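Local coordinates for Serine/threonine/tyrosine-interacting protein (Homo sapiens, PDB 2R0B), which acts as a catalytically inactive phosphatase that holds ERK1/ERK2 in the nucleus and, by binding the F-box of FBXW7, blocks its assembly into an SCF ubiquitin ligase, at residues A[12-17]-A[90-95]; A[64-69]-A[101-106]; A[16-21]-A[96-101]. All coordinates share one frame; numbering follows the deposited sequence. Where two conformers were deposited one is given.

Contact 1. Residues A[12-17]-A[90-95]; sequences GLFLGP and GGKVLV
Leu13, Phe14 and Leu15 pair with Val93, Leu94 and Val95 as neighbouring parallel strands, a buried contact in the interior of the sheet. The strand axes approach to 4.7 Å, with 26° between their directions. Four backbone bonds alternate across the gap: Val93 N to Gly12 O at 2.9 Å, Phe14 N to Val93 O at 2.8 Å, Val95 N to Phe14 O at 2.8 Å, and Gly16 N to Val95 O at 3.0 Å. Phe14 thus uses both its N-H and its C=O, bonding to the residues before and after its partner Leu94, as expected of parallel pairing. Strand 93-96 is the central strand of the five-stranded mixed sheet of the dual-specificity phosphatase domain, with strand 36-41 on its other side. On the face bearing Leu13 and Val95, Leu13 CD1 meets Val95 CG2 at 3.8 Å; CG anti to the backbone N (chi1 177°) carries the leucine's branch toward the valine. Helices 76-88 and 103-116 cover this face through Ile83, Val108 and Tyr111. On the opposite face, Phe14 CB touches Leu94 CD1 at 4.0 Å, and Val93 O lies in plane at the edge of the Phe14 ring. The Lys92 chain passes beside the same ring and lies against Gly12, its CD 3.8 Å from Gly12 CA. Gly12 has a positive phi of 84°, where a side chain would jam against the preceding carbonyl.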
loop_
_atom_site.group_PDB
_atom_site.type_symbol
_atom_site.label_atom_id
_atom_site.label_comp_id
_atom_site.label_asym_id
_atom_site.label_seq_id
_atom_site.Cartn_x
_atom_site.Cartn_y
_atom_site.Cartn_z
ATOM N N GLY A 12 2.614 -3.207 12.068
ATOM C CA GLY A 12 1.487 -2.306 11.869
ATOM C C GLY A 12 1.159 -1.926 10.427
ATOM O O GLY A 12 0.231 -1.141 10.200
ATOM N N LEU A 13 1.871 -2.480 9.458
ATOM C CA LEU A 13 1.607 -2.141 8.039
ATOM C C LEU A 13 1.386 -3.424 7.270
ATOM O O LEU A 13 2.279 -4.259 7.197
ATOM C CB LEU A 13 2.766 -1.344 7.433
ATOM C CG LEU A 13 2.687 -0.972 5.954
ATOM C CD1 LEU A 13 1.527 -0.019 5.710
ATOM C CD2 LEU A 13 4.001 -0.368 5.442
ATOM N N PHE A 14 0.188 -3.571 6.710
ATOM C CA PHE A 14 -0.234 -4.773 6.028
ATOM C C PHE A 14 -0.443 -4.474 4.548
ATOM O O PHE A 14 -0.788 -3.344 4.179
ATOM C CB PHE A 14 -1.570 -5.281 6.600
ATOM C CG PHE A 14 -1.513 -5.694 8.050
ATOM C CD1 PHE A 14 -1.585 -7.045 8.391
ATOM C CD2 PHE A 14 -1.428 -4.747 9.068
ATOM C CE1 PHE A 14 -1.567 -7.448 9.727
ATOM C CE2 PHE A 14 -1.405 -5.150 10.427
ATOM C CZ PHE A 14 -1.455 -6.505 10.739
ATOM N N LEU A 15 -0.254 -5.499 3.717
ATOM C CA LEU A 15 -0.380 -5.369 2.261
ATOM C C LEU A 15 -1.235 -6.504 1.746
ATOM O O LEU A 15 -0.999 -7.664 2.083
ATOM C CB LEU A 15 1.007 -5.427 1.606
ATOM C CG LEU A 15 1.100 -5.514 0.068
ATOM C CD1 LEU A 15 0.518 -4.305 -0.655
ATOM C CD2 LEU A 15 2.538 -5.786 -0.401
ATOM N N GLY A 16 -2.222 -6.190 0.906
ATOM C CA GLY A 16 -3.173 -7.227 0.491
ATOM C C GLY A 16 -3.821 -6.911 -0.844
ATOM O O GLY A 16 -3.635 -5.826 -1.367
ATOM N N PRO A 17 -4.585 -7.872 -1.391
ATOM C CA PRO A 17 -5.434 -7.682 -2.555
ATOM C C PRO A 17 -6.745 -7.017 -2.092
ATOM O O PRO A 17 -6.977 -6.842 -0.891
ATOM C CB PRO A 17 -5.703 -9.119 -3.022
ATOM C CG PRO A 17 -5.767 -9.897 -1.703
ATOM C CD PRO A 17 -4.711 -9.238 -0.832
ATOM N N GLY A 90 -0.786 4.703 17.343
ATOM C CA GLY A 90 -0.959 3.276 17.684
ATOM C C GLY A 90 -1.953 2.539 16.792
ATOM O O GLY A 90 -2.434 1.439 17.135
ATOM N N GLY A 91 -2.265 3.152 15.658
ATOM C CA GLY A 91 -3.136 2.554 14.655
ATOM C C GLY A 91 -2.367 1.593 13.760
ATOM O O GLY A 91 -1.137 1.453 13.866
ATOM N N LYS A 92 -3.093 0.935 12.870
ATOM C CA LYS A 92 -2.481 0.011 11.906
ATOM C C LYS A 92 -3.110 0.217 10.539
ATOM O O LYS A 92 -4.282 0.575 10.432
ATOM C CB LYS A 92 -2.570 -1.438 12.385
ATOM C CG LYS A 92 -1.918 -1.635 13.752
ATOM C CD LYS A 92 -1.590 -3.058 14.049
ATOM C CE LYS A 92 -1.170 -3.191 15.519
ATOM N NZ LYS A 92 -2.315 -3.046 16.467
ATOM N N VAL A 93 -2.307 0.011 9.499
ATOM C CA VAL A 93 -2.688 0.399 8.139
ATOM C C VAL A 93 -2.707 -0.820 7.211
ATOM O O VAL A 93 -1.747 -1.612 7.147
ATOM C CB VAL A 93 -1.719 1.446 7.563
ATOM C CG1 VAL A 93 -2.156 1.870 6.171
ATOM C CG2 VAL A 93 -1.590 2.681 8.491
ATOM N N LEU A 94 -3.810 -0.975 6.488
ATOM C CA LEU A 94 -3.848 -1.947 5.403
ATOM C C LEU A 94 -3.725 -1.172 4.089
ATOM O O LEU A 94 -4.498 -0.236 3.849
ATOM C CB LEU A 94 -5.159 -2.748 5.417
ATOM C CG LEU A 94 -5.480 -3.540 4.132
ATOM C CD1 LEU A 94 -4.394 -4.587 3.800
ATOM C CD2 LEU A 94 -6.865 -4.195 4.255
ATOM N N VAL A 95 -2.743 -1.526 3.262
ATOM C CA VAL A 95 -2.652 -0.980 1.903
ATOM C C VAL A 95 -3.086 -2.078 0.927
ATOM O O VAL A 95 -2.519 -3.168 0.925
ATOM C CB VAL A 95 -1.220 -0.572 1.536
ATOM C CG1 VAL A 95 -1.211 0.041 0.112
ATOM C CG2 VAL A 95 -0.659 0.394 2.570
#

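Contact 2. Residues A[64-69]-A[101-106]; sequences IADNPV and ISRSAA. With SO4 (sulfate ion), chain B.
The Arg103 guanidinium has the CB of Asp66 over one face, 3.5 Å from NE, with Ile64 O and the sulfate at its edge, near its plane. NH1 donates to Ile64 O at 2.9 Å, only slightly out of the guanidinium plane, and also forms a salt bridge with Glu45. The sulfate takes the other side of the edge: NE meets its O2 at 2.8 Å and NH2 its O3 at 2.8 Å. O2 receives the backbone N-H of Arg103 as well, so two bonds from one residue grip it. A bend at chi3 (-72°) turns the guanidinium back to the ion, while CD packs on Ile64 CG2 at 3.8 Å. A leucine in place of Arg103 would probably deprive Ile64 O and Glu45 of this donor and leave the sulfate site short of charge. Beside this, Ser102 OG donates to Asp66 OD1 at 2.7 Å, on the syn side but 32° out of the carboxylate plane; Asn137 bonds both side chains. A signature arginine leading into a helix, with an aspartate-bearing loop closing over it, is characteristic of the phosphate-binding site of protein tyrosine phosphatases, retained in this inactive relative.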
loop_
_atom_site.group_PDB
_atom_site.type_symbol
_atom_site.label_atom_id
_atom_site.label_comp_id
_atom_site.label_asym_id
_atom_site.label_seq_id
_atom_site.Cartn_x
_atom_site.Cartn_y
_atom_site.Cartn_z
ATOM N N ILE A 64 -5.619 5.206 -9.353
ATOM C CA ILE A 64 -4.320 4.917 -9.992
ATOM C C ILE A 64 -4.463 3.723 -10.926
ATOM O O ILE A 64 -5.017 2.699 -10.519
ATOM C CB ILE A 64 -3.231 4.559 -8.921
ATOM C CG1 ILE A 64 -2.932 5.780 -8.030
ATOM C CG2 ILE A 64 -1.943 4.026 -9.613
ATOM C CD1 ILE A 64 -2.047 5.555 -6.844
ATOM N N ALA A 65 -3.979 3.853 -12.165
ATOM C CA ALA A 65 -3.889 2.719 -13.099
ATOM C C ALA A 65 -2.593 1.937 -12.930
ATOM O O ALA A 65 -1.537 2.526 -12.640
ATOM C CB ALA A 65 -3.992 3.218 -14.516
ATOM N N ASP A 66 -2.660 0.619 -13.110
ATOM C CA ASP A 66 -1.450 -0.214 -13.091
ATOM C C ASP A 66 -0.773 -0.278 -14.458
ATOM O O ASP A 66 -0.917 -1.246 -15.208
ATOM C CB ASP A 66 -1.734 -1.628 -12.558
ATOM C CG ASP A 66 -0.468 -2.464 -12.427
ATOM O OD1 ASP A 66 0.613 -1.871 -12.229
ATOM O OD2 ASP A 66 -0.547 -3.710 -12.517
ATOM N N ASN A 67 -0.068 0.793 -14.807
ATOM C CA ASN A 67 0.710 0.808 -16.039
ATOM C C ASN A 67 1.965 1.670 -15.897
ATOM O O ASN A 67 1.988 2.580 -15.069
ATOM C CB ASN A 67 -0.134 1.167 -17.266
ATOM C CG ASN A 67 -0.503 2.620 -17.327
ATOM O OD1 ASN A 67 0.356 3.490 -17.516
ATOM N ND2 ASN A 67 -1.792 2.898 -17.234
ATOM N N PRO A 68 3.011 1.356 -16.681
ATOM C CA PRO A 68 4.305 2.045 -16.512
ATOM C C PRO A 68 4.344 3.567 -16.722
ATOM O O PRO A 68 5.322 4.214 -16.320
ATOM C CB PRO A 68 5.254 1.305 -17.465
ATOM C CG PRO A 68 4.404 0.437 -18.340
ATOM C CD PRO A 68 3.048 0.294 -17.706
ATOM N N VAL A 69 3.325 4.153 -17.337
ATOM C CA VAL A 69 3.345 5.612 -17.461
ATOM C C VAL A 69 2.488 6.341 -16.412
ATOM O O VAL A 69 2.496 7.566 -16.336
ATOM C CB VAL A 69 3.026 6.094 -18.898
ATOM C CG1 VAL A 69 3.792 5.254 -19.917
ATOM C CG2 VAL A 69 1.545 6.038 -19.174
ATOM N N ILE A 101 -0.110 -6.618 -6.053
ATOM C CA ILE A 101 1.119 -7.014 -6.743
ATOM C C ILE A 101 1.975 -5.830 -7.169
ATOM O O ILE A 101 3.194 -5.846 -6.996
ATOM C CB ILE A 101 0.822 -7.914 -7.943
ATOM C CG1 ILE A 101 0.275 -9.253 -7.435
ATOM C CG2 ILE A 101 2.065 -8.099 -8.837
ATOM C CD1 ILE A 101 -0.073 -10.251 -8.519
ATOM N N SER A 102 1.337 -4.837 -7.779
ATOM C CA SER A 102 2.077 -3.778 -8.453
ATOM C C SER A 102 1.891 -2.394 -7.851
ATOM O O SER A 102 2.843 -1.858 -7.304
ATOM C CB SER A 102 1.754 -3.744 -9.938
ATOM O OG SER A 102 2.518 -2.709 -10.544
ATOM N N ARG A 103 0.707 -1.804 -7.978
ATOM C CA ARG A 103 0.430 -0.487 -7.361
ATOM C C ARG A 103 0.582 -0.480 -5.822
ATOM O O ARG A 103 1.335 0.328 -5.221
ATOM C CB ARG A 103 -0.990 -0.022 -7.733
ATOM C CG ARG A 103 -1.222 0.174 -9.268
ATOM C CD ARG A 103 -2.687 0.328 -9.659
ATOM N NE ARG A 103 -3.406 -0.945 -9.532
ATOM C CZ ARG A 103 -4.689 -1.124 -9.834
ATOM N NH1 ARG A 103 -5.423 -0.125 -10.342
ATOM N NH2 ARG A 103 -5.232 -2.325 -9.679
ATOM N N SER A 104 -0.157 -1.371 -5.175
ATOM C CA SER A 104 -0.146 -1.453 -3.726
ATOM C C SER A 104 1.263 -1.757 -3.190
ATOM O O SER A 104 1.734 -1.082 -2.243
ATOM C CB SER A 104 -1.165 -2.482 -3.260
ATOM O OG SER A 104 -0.952 -3.696 -3.931
ATOM N N ALA A 105 1.945 -2.706 -3.834
ATOM C CA ALA A 105 3.306 -3.047 -3.430
ATOM C C ALA A 105 4.218 -1.843 -3.566
ATOM O O ALA A 105 5.035 -1.592 -2.682
ATOM C CB ALA A 105 3.858 -4.207 -4.248
ATOM N N ALA A 106 4.092 -1.085 -4.662
ATOM C CA ALA A 106 4.967 0.079 -4.835
ATOM C C ALA A 106 4.804 1.102 -3.696
ATOM O O ALA A 106 5.787 1.666 -3.200
ATOM C CB ALA A 106 4.747 0.745 -6.202
HETATM S S SO4 B . -2.248 -3.956 -7.797
HETATM O O1 SO4 B . -1.575 -5.232 -8.034
HETATM O O2 SO4 B . -1.712 -3.027 -8.783
HETATM O O3 SO4 B . -3.685 -4.051 -8.040
HETATM O O4 SO4 B . -2.025 -3.473 -6.436
#

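Contact 3. Residues A[16-21]-A[96-101]; sequences GPYSSA and HGNAGI. With SO4 (sulfate ion), chain B.
The phosphate-binding loop of the phosphatase fold leaves strand 93-96 at His96 and curls against the 3-10 turn 18-20 that follows Pro17. Parallel pairing ends where the loop begins: Gly16 O lies 3.2 Å from His96 CA in a CA-H...O contact, and the bond from Gly97 N to Gly16 O is weak at 3.5 Å. The firm link comes next, from Tyr18 N to Asn98 O at 2.9 Å, with an N-H...O angle of 160°. The Tyr18 side chain runs alongside that of Asn98, CD1 lying 3.6 Å from Asn98 OD1, with ring and amide planes 76° apart; Asn98 ND2 bonds instead to Glu45, and the Tyr18 ring meets Phe48 edge-to-face. His96 CG sits between its backbone N and carbonyl carbon (chi1 79°), which brings ND1 round to donate to Gly97 O at 3.0 Å, in both the ring and carbonyl planes and on a lone pair. That bond fixes the rotation of the imidazole, whose CD2 then packs against Ala21 CB at 3.8 Å. Across the turn, Ser20 OG donates to Pro17 O at 2.9 Å, and Ser20 N shares this acceptor. Gly100 suits the tight path: its phi is positive, and a CB there would clash with Gly16 O. The loop turns N-H groups inward, Asn98 N meeting sulfate O3 at 2.8 Å; Ala99 N shares that oxygen, and Ile101 N binds O1. The ion, probably from the crystallisation liquor, takes up room a side chain at Gly97 would need, and would probably have to sit differently over a cysteine. This is the P-loop of the protein tyrosine phosphatase signature, with Gly97 standing where active relatives have the nucleophilic cysteine.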
loop_
_atom_site.group_PDB
_atom_site.type_symbol
_atom_site.label_atom_id
_atom_site.label_comp_id
_atom_site.label_asym_id
_atom_site.label_seq_id
_atom_site.Cartn_x
_atom_site.Cartn_y
_atom_site.Cartn_z
ATOM N N GLY A 16 -2.222 -6.190 0.906
ATOM C CA GLY A 16 -3.173 -7.227 0.491
ATOM C C GLY A 16 -3.821 -6.911 -0.844
ATOM O O GLY A 16 -3.635 -5.826 -1.367
ATOM N N PRO A 17 -4.585 -7.872 -1.391
ATOM C CA PRO A 17 -5.434 -7.682 -2.555
ATOM C C PRO A 17 -6.745 -7.017 -2.092
ATOM O O PRO A 17 -6.977 -6.842 -0.891
ATOM C CB PRO A 17 -5.703 -9.119 -3.022
ATOM C CG PRO A 17 -5.767 -9.897 -1.703
ATOM C CD PRO A 17 -4.711 -9.238 -0.832
ATOM N N TYR A 18 -7.637 -6.694 -3.013
ATOM C CA TYR A 18 -8.864 -6.059 -2.589
ATOM C C TYR A 18 -9.705 -6.961 -1.654
ATOM O O TYR A 18 -10.473 -6.462 -0.807
ATOM C CB TYR A 18 -9.666 -5.587 -3.809
ATOM C CG TYR A 18 -10.467 -6.709 -4.429
ATOM C CD1 TYR A 18 -9.935 -7.482 -5.456
ATOM C CD2 TYR A 18 -11.739 -7.017 -3.951
ATOM C CE1 TYR A 18 -10.667 -8.540 -6.034
ATOM C CE2 TYR A 18 -12.467 -8.072 -4.509
ATOM C CZ TYR A 18 -11.932 -8.823 -5.526
ATOM O OH TYR A 18 -12.675 -9.856 -6.049
ATOM N N SER A 19 -9.568 -8.282 -1.821
ATOM C CA SER A 19 -10.401 -9.224 -1.067
ATOM C C SER A 19 -10.181 -9.097 0.438
ATOM O O SER A 19 -11.041 -9.491 1.220
ATOM C CB SER A 19 -10.200 -10.672 -1.562
ATOM O OG SER A 19 -9.191 -11.363 -0.846
ATOM N N SER A 20 -9.055 -8.515 0.843
ATOM C CA SER A 20 -8.785 -8.376 2.286
ATOM C C SER A 20 -9.614 -7.316 3.011
ATOM O O SER A 20 -9.627 -7.275 4.243
ATOM C CB SER A 20 -7.288 -8.187 2.554
ATOM O OG SER A 20 -6.786 -7.015 1.975
ATOM N N ALA A 21 -10.306 -6.459 2.264
ATOM C CA ALA A 21 -11.066 -5.389 2.871
ATOM C C ALA A 21 -12.557 -5.437 2.482
ATOM O O ALA A 21 -13.262 -4.437 2.577
ATOM C CB ALA A 21 -10.427 -4.031 2.538
ATOM N N HIS A 96 -4.100 -1.802 0.110
ATOM C CA HIS A 96 -4.564 -2.798 -0.834
ATOM C C HIS A 96 -4.784 -2.195 -2.210
ATOM O O HIS A 96 -5.056 -0.989 -2.343
ATOM C CB HIS A 96 -5.815 -3.555 -0.312
ATOM C CG HIS A 96 -7.103 -2.804 -0.467
ATOM N ND1 HIS A 96 -7.730 -2.645 -1.690
ATOM C CD2 HIS A 96 -7.881 -2.166 0.445
ATOM C CE1 HIS A 96 -8.838 -1.944 -1.518
ATOM N NE2 HIS A 96 -8.955 -1.649 -0.237
ATOM N N GLY A 97 -4.625 -3.040 -3.231
ATOM C CA GLY A 97 -4.937 -2.655 -4.587
ATOM C C GLY A 97 -6.019 -3.601 -5.076
ATOM O O GLY A 97 -6.989 -3.879 -4.360
ATOM N N ASN A 98 -5.857 -4.100 -6.300
ATOM C CA ASN A 98 -6.696 -5.171 -6.806
ATOM C C ASN A 98 -6.027 -6.502 -6.451
ATOM O O ASN A 98 -6.530 -7.248 -5.597
ATOM C CB ASN A 98 -6.881 -4.983 -8.321
ATOM C CG ASN A 98 -7.715 -6.066 -8.960
ATOM O OD1 ASN A 98 -7.858 -7.162 -8.417
ATOM N ND2 ASN A 98 -8.246 -5.780 -10.160
ATOM N N ALA A 99 -4.871 -6.758 -7.061
ATOM C CA ALA A 99 -4.131 -8.000 -6.876
ATOM C C ALA A 99 -3.128 -7.945 -5.717
ATOM O O ALA A 99 -2.704 -8.993 -5.249
ATOM C CB ALA A 99 -3.394 -8.419 -8.194
ATOM N N GLY A 100 -2.757 -6.749 -5.242
ATOM C CA GLY A 100 -1.705 -6.642 -4.221
ATOM C C GLY A 100 -0.342 -7.007 -4.807
ATOM O O GLY A 100 0.500 -7.620 -4.139
ATOM N N ILE A 101 -0.110 -6.618 -6.053
ATOM C CA ILE A 101 1.119 -7.014 -6.743
ATOM C C ILE A 101 1.975 -5.830 -7.169
ATOM O O ILE A 101 3.194 -5.846 -6.996
ATOM C CB ILE A 101 0.822 -7.914 -7.943
ATOM C CG1 ILE A 101 0.275 -9.253 -7.435
ATOM C CG2 ILE A 101 2.065 -8.099 -8.837
ATOM C CD1 ILE A 101 -0.073 -10.251 -8.519
HETATM S S SO4 B . -2.248 -3.956 -7.797
HETATM O O1 SO4 B . -1.575 -5.232 -8.034
HETATM O O2 SO4 B . -1.712 -3.027 -8.783
HETATM O O3 SO4 B . -3.685 -4.051 -8.040
HETATM O O4 SO4 B . -2.025 -3.473 -6.436
#

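Overall arrangement
The three contacts follow one element, from strand 93-96 through the loop 96-101 into helix 103-116. Contacts 1 and 3 share Gly16 and Pro17, their centres about 11 Å apart, and Leu94 CD2 packs on Ser20 OG at 3.6 Å. Contacts 2 and 3 share Ile101, with centres about 12 Å apart; both bind the sulfate, contact 3 by backbone N-H groups and contact 2 by these together with the Arg103 and Ser104 side chains. Arg103 NH2 also lies 3.4 Å from Asn98 CB. Contacts 1 and 2, about 18 Å apart between centres, still touch where Leu15 CD1 meets Ser104 CB at 3.6 Å, so the sheet directly underlies the helix start at the anion site.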